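GTP-sensing transcriptional pleiotropic repressor CodY (Clostridioides difficile, PDB 5N0L) probably represses many genes at once in response to nutrients, sensing GTP and branched-chain amino acids, and binds isoleucine in its GAF domain. Local coordinates at residues Ala33-Tyr45 with Gly55-Ile67. Numbering follows the deposited sequence.
Sequences AGALGDVLSSNVY and GLHLNDVQDSSVI. With ILE (isoleucine), chain G.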
ATOM      1  N   ALA A  33       0.266 -18.715  14.344  1.00 22.23           N
ATOM      2  CA  ALA A  33      -0.421 -19.535  15.319  1.00 23.39           C
ATOM      3  C   ALA A  33       0.246 -20.918  15.457  1.00 21.69           C
ATOM      4  O   ALA A  33       0.213 -21.493  16.577  1.00 23.00           O
ATOM      5  CB  ALA A  33      -1.947 -19.745  14.974  1.00 23.29           C
ATOM      6  N   GLY A  34       0.649 -21.539  14.325  1.00 21.25           N
ATOM      7  CA  GLY A  34       1.331 -22.836  14.312  1.00 23.41           C
ATOM      8  C   GLY A  34       2.649 -22.718  15.113  1.00 22.78           C
ATOM      9  O   GLY A  34       3.006 -23.679  15.782  1.00 24.38           O
ATOM     10  N   ALA A  35       3.369 -21.666  14.848  1.00 21.26           N
ATOM     11  CA  ALA A  35       4.725 -21.461  15.546  1.00 22.03           C
ATOM     12  C   ALA A  35       4.476 -21.357  17.080  1.00 24.91           C
ATOM     13  O   ALA A  35       5.089 -22.053  17.891  1.00 23.39           O
ATOM     14  CB  ALA A  35       5.425 -20.308  15.024  1.00 21.67           C
ATOM     15  N   LEU A  36       3.561 -20.532  17.469  1.00 21.55           N
ATOM     16  CA  LEU A  36       3.135 -20.401  18.899  1.00 22.67           C
ATOM     17  C   LEU A  36       2.609 -21.664  19.457  1.00 23.54           C
ATOM     18  O   LEU A  36       2.881 -22.031  20.630  1.00 23.10           O
ATOM     19  CB  LEU A  36       1.998 -19.390  19.055  1.00 26.73           C
ATOM     20  CG  LEU A  36       2.340 -18.010  19.007  1.00 25.79           C
ATOM     21  CD1 LEU A  36       1.217 -16.999  18.814  1.00 25.87           C
ATOM     22  CD2 LEU A  36       3.145 -17.617  20.308  1.00 30.35           C
ATOM     23  N   GLY A  37       1.712 -22.388  18.728  1.00 18.75           N
ATOM     24  CA  GLY A  37       1.070 -23.602  19.378  1.00 18.60           C
ATOM     25  C   GLY A  37       2.200 -24.720  19.464  1.00 19.90           C
ATOM     26  O   GLY A  37       2.149 -25.591  20.341  1.00 24.28           O
ATOM     27  N   ASP A  38       3.231 -24.670  18.619  1.00 22.42           N
ATOM     28  CA  ASP A  38       4.366 -25.606  18.702  1.00 26.49           C
ATOM     29  C   ASP A  38       5.198 -25.218  19.937  1.00 27.47           C
ATOM     30  O   ASP A  38       5.434 -26.099  20.783  1.00 25.16           O
ATOM     31  CB  ASP A  38       5.240 -25.506  17.470  1.00 34.70           C
ATOM     32  CG  ASP A  38       6.470 -26.325  17.551  1.00 38.54           C
ATOM     33  OD1 ASP A  38       6.405 -27.545  17.698  1.00 55.48           O
ATOM     34  OD2 ASP A  38       7.564 -25.771  17.468  1.00 53.50           O
ATOM     35  N   VAL A  39       5.566 -23.957  20.080  1.00 22.34           N
ATOM     36  CA  VAL A  39       6.598 -23.604  21.213  1.00 27.96           C
ATOM     37  C   VAL A  39       5.797 -23.772  22.500  1.00 44.23           C
ATOM     38  O   VAL A  39       6.432 -24.272  23.368  1.00 32.21           O
ATOM     39  CB  VAL A  39       7.420 -22.287  20.989  1.00 27.60           C
ATOM     40  CG1 VAL A  39       8.201 -22.245  19.680  1.00 30.01           C
ATOM     41  CG2 VAL A  39       6.586 -21.058  21.199  1.00 35.90           C
ATOM     42  N   LEU A  40       4.423 -23.399  22.660  1.00 30.35           N
ATOM     43  CA  LEU A  40       3.725 -23.474  23.805  1.00 29.55           C
ATOM     44  C   LEU A  40       2.877 -24.694  23.988  1.00 21.96           C
ATOM     45  O   LEU A  40       2.184 -24.723  24.997  1.00 25.39           O
ATOM     46  CB  LEU A  40       2.939 -22.191  23.966  1.00 23.02           C
ATOM     47  CG  LEU A  40       3.653 -20.879  23.749  1.00 21.94           C
ATOM     48  CD1 LEU A  40       2.766 -19.677  23.930  1.00 27.62           C
ATOM     49  CD2 LEU A  40       4.764 -20.814  24.926  1.00 27.80           C
ATOM     50  N   SER A  41       2.931 -25.690  23.035  1.00 23.16           N
ATOM     51  CA  SER A  41       2.123 -26.936  23.105  1.00 23.64           C
ATOM     52  C   SER A  41       0.699 -26.560  23.406  1.00 24.72           C
ATOM     53  O   SER A  41       0.103 -27.115  24.335  1.00 22.66           O
ATOM     54  CB  SER A  41       2.684 -27.876  24.200  1.00 28.12           C
ATOM     55  OG  SER A  41       3.979 -28.210  23.765  1.00 28.52           O
ATOM     56  N   SER A  42       0.140 -25.620  22.617  1.00 24.23           N
ATOM     57  CA  SER A  42      -1.130 -25.047  23.013  1.00 22.91           C
ATOM     58  C   SER A  42      -2.115 -24.992  21.804  1.00 21.77           C
ATOM     59  O   SER A  42      -1.643 -24.889  20.721  1.00 21.26           O
ATOM     60  CB  SER A  42      -0.970 -23.625  23.480  1.00 25.78           C
ATOM     61  OG  SER A  42      -0.280 -23.593  24.766  1.00 28.58           O
ATOM     62  N   ASN A  43      -3.386 -24.942  22.123  1.00 19.44           N
ATOM     63  CA  ASN A  43      -4.385 -24.358  21.093  1.00 21.66           C
ATOM     64  C   ASN A  43      -4.183 -22.882  21.076  1.00 21.22           C
ATOM     65  O   ASN A  43      -4.163 -22.277  22.127  1.00 21.62           O
ATOM     66  CB  ASN A  43      -5.803 -24.694  21.567  1.00 20.93           C
ATOM     67  CG  ASN A  43      -6.203 -26.151  21.321  1.00 18.88           C
ATOM     68  OD1 ASN A  43      -5.424 -26.955  20.753  1.00 21.25           O
ATOM     69  ND2 ASN A  43      -7.490 -26.501  21.697  1.00 22.50           N
ATOM     70  N   VAL A  44      -4.084 -22.284  19.894  1.00 19.80           N
ATOM     71  CA  VAL A  44      -3.894 -20.886  19.689  1.00 19.75           C
ATOM     72  C   VAL A  44      -5.018 -20.367  18.714  1.00 20.64           C
ATOM     73  O   VAL A  44      -5.135 -20.913  17.601  1.00 22.30           O
ATOM     74  CB  VAL A  44      -2.581 -20.669  18.986  1.00 19.55           C
ATOM     75  CG1 VAL A  44      -2.228 -19.257  18.759  1.00 21.99           C
ATOM     76  CG2 VAL A  44      -1.441 -21.369  19.862  1.00 22.60           C
ATOM     77  N   TYR A  45      -5.652 -19.352  19.170  1.00 19.05           N
ATOM     78  CA  TYR A  45      -6.636 -18.603  18.333  1.00 19.13           C
ATOM     79  C   TYR A  45      -6.283 -17.161  18.201  1.00 22.19           C
ATOM     80  O   TYR A  45      -6.067 -16.461  19.231  1.00 22.17           O
ATOM     81  CB  TYR A  45      -7.958 -18.745  18.982  1.00 21.83           C
ATOM     82  CG  TYR A  45      -8.439 -20.073  19.386  1.00 20.76           C
ATOM     83  CD1 TYR A  45      -8.097 -20.657  20.663  1.00 18.95           C
ATOM     84  CD2 TYR A  45      -9.301 -20.840  18.614  1.00 23.26           C
ATOM     85  CE1 TYR A  45      -8.543 -21.816  21.086  1.00 23.16           C
ATOM     86  CE2 TYR A  45      -9.782 -22.046  19.033  1.00 26.08           C
ATOM     87  CZ  TYR A  45      -9.463 -22.572  20.260  1.00 24.99           C
ATOM     88  OH  TYR A  45      -9.937 -23.779  20.719  1.00 23.61           O
ATOM     89  N   GLY A  55      -6.358 -16.829  12.666  1.00 20.30           N
ATOM     90  CA  GLY A  55      -5.217 -17.746  12.760  1.00 21.62           C
ATOM     91  C   GLY A  55      -5.606 -18.805  13.778  1.00 19.04           C
ATOM     92  O   GLY A  55      -6.245 -18.520  14.801  1.00 21.45           O
ATOM     93  N   LEU A  56      -5.245 -20.027  13.485  1.00 20.81           N
ATOM     94  CA  LEU A  56      -5.657 -21.159  14.296  1.00 22.37           C
ATOM     95  C   LEU A  56      -4.628 -22.208  14.295  1.00 23.68           C
ATOM     96  O   LEU A  56      -4.114 -22.527  13.269  1.00 22.21           O
ATOM     97  CB  LEU A  56      -6.939 -21.753  13.714  1.00 23.28           C
ATOM     98  CG  LEU A  56      -7.537 -22.944  14.438  1.00 23.86           C
ATOM     99  CD1 LEU A  56      -8.040 -22.641  15.837  1.00 23.24           C
ATOM    100  CD2 LEU A  56      -8.733 -23.523  13.612  1.00 28.68           C
ATOM    101  N   HIS A  57      -4.319 -22.758  15.506  1.00 24.59           N
ATOM    102  CA  HIS A  57      -3.582 -23.982  15.639  1.00 20.21           C
ATOM    103  C   HIS A  57      -4.191 -24.813  16.738  1.00 22.86           C
ATOM    104  O   HIS A  57      -4.498 -24.301  17.860  1.00 24.52           O
ATOM    105  CB  HIS A  57      -2.149 -23.751  16.130  1.00 21.36           C
ATOM    106  CG  HIS A  57      -1.399 -25.040  16.312  1.00 24.92           C
ATOM    107  ND1 HIS A  57      -0.938 -25.857  15.286  1.00 26.75           N
ATOM    108  CD2 HIS A  57      -1.184 -25.717  17.474  1.00 23.70           C
ATOM    109  CE1 HIS A  57      -0.364 -26.925  15.856  1.00 28.21           C
ATOM    110  NE2 HIS A  57      -0.553 -26.872  17.167  1.00 28.30           N
ATOM    111  N   LEU A  58      -4.366 -26.092  16.489  1.00 22.90           N
ATOM    112  CA  LEU A  58      -5.024 -27.002  17.499  1.00 23.29           C
ATOM    113  C   LEU A  58      -4.103 -28.129  17.927  1.00 27.16           C
ATOM    114  O   LEU A  58      -3.873 -29.069  17.196  1.00 25.85           O
ATOM    115  CB  LEU A  58      -6.376 -27.602  16.949  1.00 24.12           C
ATOM    116  CG  LEU A  58      -7.464 -26.552  16.694  1.00 26.89           C
ATOM    117  CD1 LEU A  58      -8.629 -27.286  15.942  1.00 27.91           C
ATOM    118  CD2 LEU A  58      -7.943 -25.817  17.976  1.00 25.85           C
ATOM    119  N   ASN A  59      -3.540 -27.991  19.129  1.00 27.77           N
ATOM    120  CA  ASN A  59      -2.838 -29.088  19.770  1.00 24.25           C
ATOM    121  C   ASN A  59      -3.805 -30.179  20.254  1.00 23.69           C
ATOM    122  O   ASN A  59      -3.452 -31.338  20.259  1.00 31.33           O
ATOM    123  CB  ASN A  59      -2.060 -28.448  20.971  1.00 21.36           C
ATOM    124  CG  ASN A  59      -1.128 -29.472  21.637  1.00 24.90           C
ATOM    125  OD1 ASN A  59      -0.058 -29.713  21.107  1.00 29.21           O
ATOM    126  ND2 ASN A  59      -1.544 -30.112  22.765  1.00 29.14           N
ATOM    127  N   ASP A  60      -5.022 -29.776  20.663  1.00 25.10           N
ATOM    128  CA  ASP A  60      -6.048 -30.632  21.180  1.00 27.71           C
ATOM    129  C   ASP A  60      -7.336 -30.365  20.317  1.00 29.52           C
ATOM    130  O   ASP A  60      -8.099 -29.497  20.625  1.00 26.53           O
ATOM    131  CB  ASP A  60      -6.320 -30.365  22.610  1.00 25.50           C
ATOM    132  CG  ASP A  60      -4.995 -30.574  23.459  1.00 28.29           C
ATOM    133  OD1 ASP A  60      -4.762 -31.747  23.750  1.00 31.75           O
ATOM    134  OD2 ASP A  60      -4.236 -29.583  23.661  1.00 31.62           O
ATOM    135  N   VAL A  61      -7.437 -31.087  19.215  1.00 26.78           N
ATOM    136  CA  VAL A  61      -8.508 -30.797  18.181  1.00 29.66           C
ATOM    137  C   VAL A  61      -9.941 -30.836  18.736  1.00 27.98           C
ATOM    138  O   VAL A  61     -10.800 -29.967  18.376  1.00 31.23           O
ATOM    139  CB  VAL A  61      -8.318 -31.709  16.947  1.00 31.64           C
ATOM    140  CG1 VAL A  61      -9.527 -31.582  15.943  1.00 37.44           C
ATOM    141  CG2 VAL A  61      -7.031 -31.421  16.166  1.00 39.32           C
ATOM    142  N   GLN A  62     -10.188 -31.733  19.683  1.00 28.35           N
ATOM    143  CA  GLN A  62     -11.512 -31.909  20.258  1.00 31.83           C
ATOM    144  C   GLN A  62     -12.008 -30.739  21.045  1.00 25.33           C
ATOM    145  O   GLN A  62     -13.198 -30.633  21.305  1.00 29.49           O
ATOM    146  CB  GLN A  62     -11.646 -33.215  21.064  1.00 37.41           C
ATOM    147  CG  GLN A  62     -11.412 -34.486  20.229  1.00 47.84           C
ATOM    148  CD  GLN A  62     -12.578 -34.783  19.280  1.00 71.01           C
ATOM    149  OE1 GLN A  62     -12.457 -34.710  18.029  1.00 81.56           O
ATOM    150  NE2 GLN A  62     -13.731 -35.115  19.871  1.00 75.77           N
ATOM    151  N   ASP A  63     -11.100 -29.887  21.562  1.00 24.59           N
ATOM    152  CA  ASP A  63     -11.462 -28.738  22.333  1.00 26.03           C
ATOM    153  C   ASP A  63     -11.643 -27.437  21.588  1.00 23.30           C
ATOM    154  O   ASP A  63     -11.845 -26.397  22.208  1.00 26.77           O
ATOM    155  CB  ASP A  63     -10.224 -28.503  23.407  1.00 28.11           C
ATOM    156  CG  ASP A  63     -10.032 -29.671  24.326  1.00 33.03           C
ATOM    157  OD1 ASP A  63     -10.853 -30.606  24.343  1.00 31.57           O
ATOM    158  OD2 ASP A  63      -9.028 -29.570  25.139  1.00 28.03           O
ATOM    159  N   SER A  64     -11.703 -27.484  20.221  1.00 24.43           N
ATOM    160  CA  SER A  64     -11.829 -26.245  19.444  1.00 23.42           C
ATOM    161  C   SER A  64     -13.119 -25.544  19.756  1.00 22.77           C
ATOM    162  O   SER A  64     -14.149 -26.204  19.845  1.00 28.67           O
ATOM    163  CB  SER A  64     -11.775 -26.536  17.980  1.00 25.47           C
ATOM    164  OG  SER A  64     -11.931 -25.298  17.343  1.00 25.08           O
ATOM    165  N   SER A  65     -13.064 -24.253  19.943  1.00 24.64           N
ATOM    166  CA  SER A  65     -14.287 -23.430  20.107  1.00 25.35           C
ATOM    167  C   SER A  65     -14.694 -22.728  18.784  1.00 25.33           C
ATOM    168  O   SER A  65     -15.484 -21.820  18.821  1.00 29.19           O
ATOM    169  CB  SER A  65     -14.124 -22.373  21.203  1.00 22.71           C
ATOM    170  OG  SER A  65     -14.147 -23.021  22.451  1.00 25.70           O
ATOM    171  N   VAL A  66     -14.008 -23.058  17.713  1.00 23.88           N
ATOM    172  CA  VAL A  66     -14.273 -22.449  16.393  1.00 25.43           C
ATOM    173  C   VAL A  66     -15.603 -22.990  15.927  1.00 27.81           C
ATOM    174  O   VAL A  66     -15.955 -24.150  16.094  1.00 27.13           O
ATOM    175  CB  VAL A  66     -13.217 -22.773  15.346  1.00 29.11           C
ATOM    176  CG1 VAL A  66     -13.540 -22.101  14.046  1.00 31.05           C
ATOM    177  CG2 VAL A  66     -11.807 -22.213  15.678  1.00 26.13           C
ATOM    178  N   ILE A  67     -16.380 -22.057  15.412  1.00 26.00           N
ATOM    179  CA  ILE A  67     -17.657 -22.460  14.750  1.00 30.95           C
ATOM    180  C   ILE A  67     -17.640 -21.915  13.392  1.00 31.14           C
ATOM    181  O   ILE A  67     -17.030 -20.918  13.138  1.00 26.13           O
ATOM    182  CB  ILE A  67     -18.865 -22.080  15.571  1.00 37.64           C
ATOM    183  CG1 ILE A  67     -18.904 -20.626  15.861  1.00 35.20           C
ATOM    184  CG2 ILE A  67     -18.988 -22.879  16.868  1.00 41.35           C
ATOM    185  CD1 ILE A  67     -20.215 -20.213  16.491  1.00 45.93           C
TER
HETATM  186  N   ILE G 201     -12.303 -24.333  23.931  1.00 31.56           N
HETATM  187  CA  ILE G 201     -11.011 -23.586  23.870  1.00 31.98           C
HETATM  188  C   ILE G 201      -9.860 -24.559  23.929  1.00 31.93           C
HETATM  189  O   ILE G 201      -9.842 -25.396  24.828  1.00 30.98           O
HETATM  190  CB  ILE G 201     -10.943 -22.567  24.988  1.00 32.63           C
HETATM  191  CG1 ILE G 201     -12.023 -21.500  24.754  1.00 34.42           C
HETATM  192  CG2 ILE G 201      -9.638 -21.845  24.962  1.00 33.97           C
HETATM  193  CD1 ILE G 201     -11.699 -20.472  23.686  1.00 28.60           C
HETATM  194  OXT ILE G 201      -9.053 -24.526  23.024  1.00 30.06           O
HETATM  195  O   HOH W   1       0.844 -28.432  19.009  1.00 37.38           O
HETATM  196  O   HOH W   2      -5.229 -27.073  24.166  1.00 24.23           O
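Asn43 and Asp60 join the first beta hairpin of the CodY GAF domain to the loop that follows it, and the isoleucine effector sits on this junction, an example of how one amide can tie a ligand to the chain by using its C=O and N-H groups at once. In Asn43, OD1 accepts from Asp60 N at 2.9 Å, nearly straight at 170°, while ND2 gives one hydrogen to Asp60 O and the other to isoleucine OXT, 2.8 Å away. With chi1 at -76°, the amide is carried beside its own backbone N and over to the loop. Asp60 O is gripped twice, by Asn43 ND2 and Asp63 N from opposite faces of its plane. Tyr45 OH donates to the same OXT at 2.6 Å and accepts from Ser65 N; its ring lies alongside Leu56 CD1 and meets Val66 CG2 at an edge. The ligand's amino group is held by Asp63 O and Ser65 OG, with Glu107 and Lys113 adding further bonds to the ligand. Behind this shell, paired backbone bonds between Val44 and His57 fix the antiparallel register, and Phe77 meets the Tyr45 ring edge-to-face. On the sheet's other side, that of Val44 and His57, helix 30-40 packs against edge strand 53-57. The His57 ring rests against the helix's glycine backbone, its CD2 3.6 Å from Gly37 CA. A water bonds His57 NE2 and donates to Asn59 OD1, its O 2.6 Å from OD1.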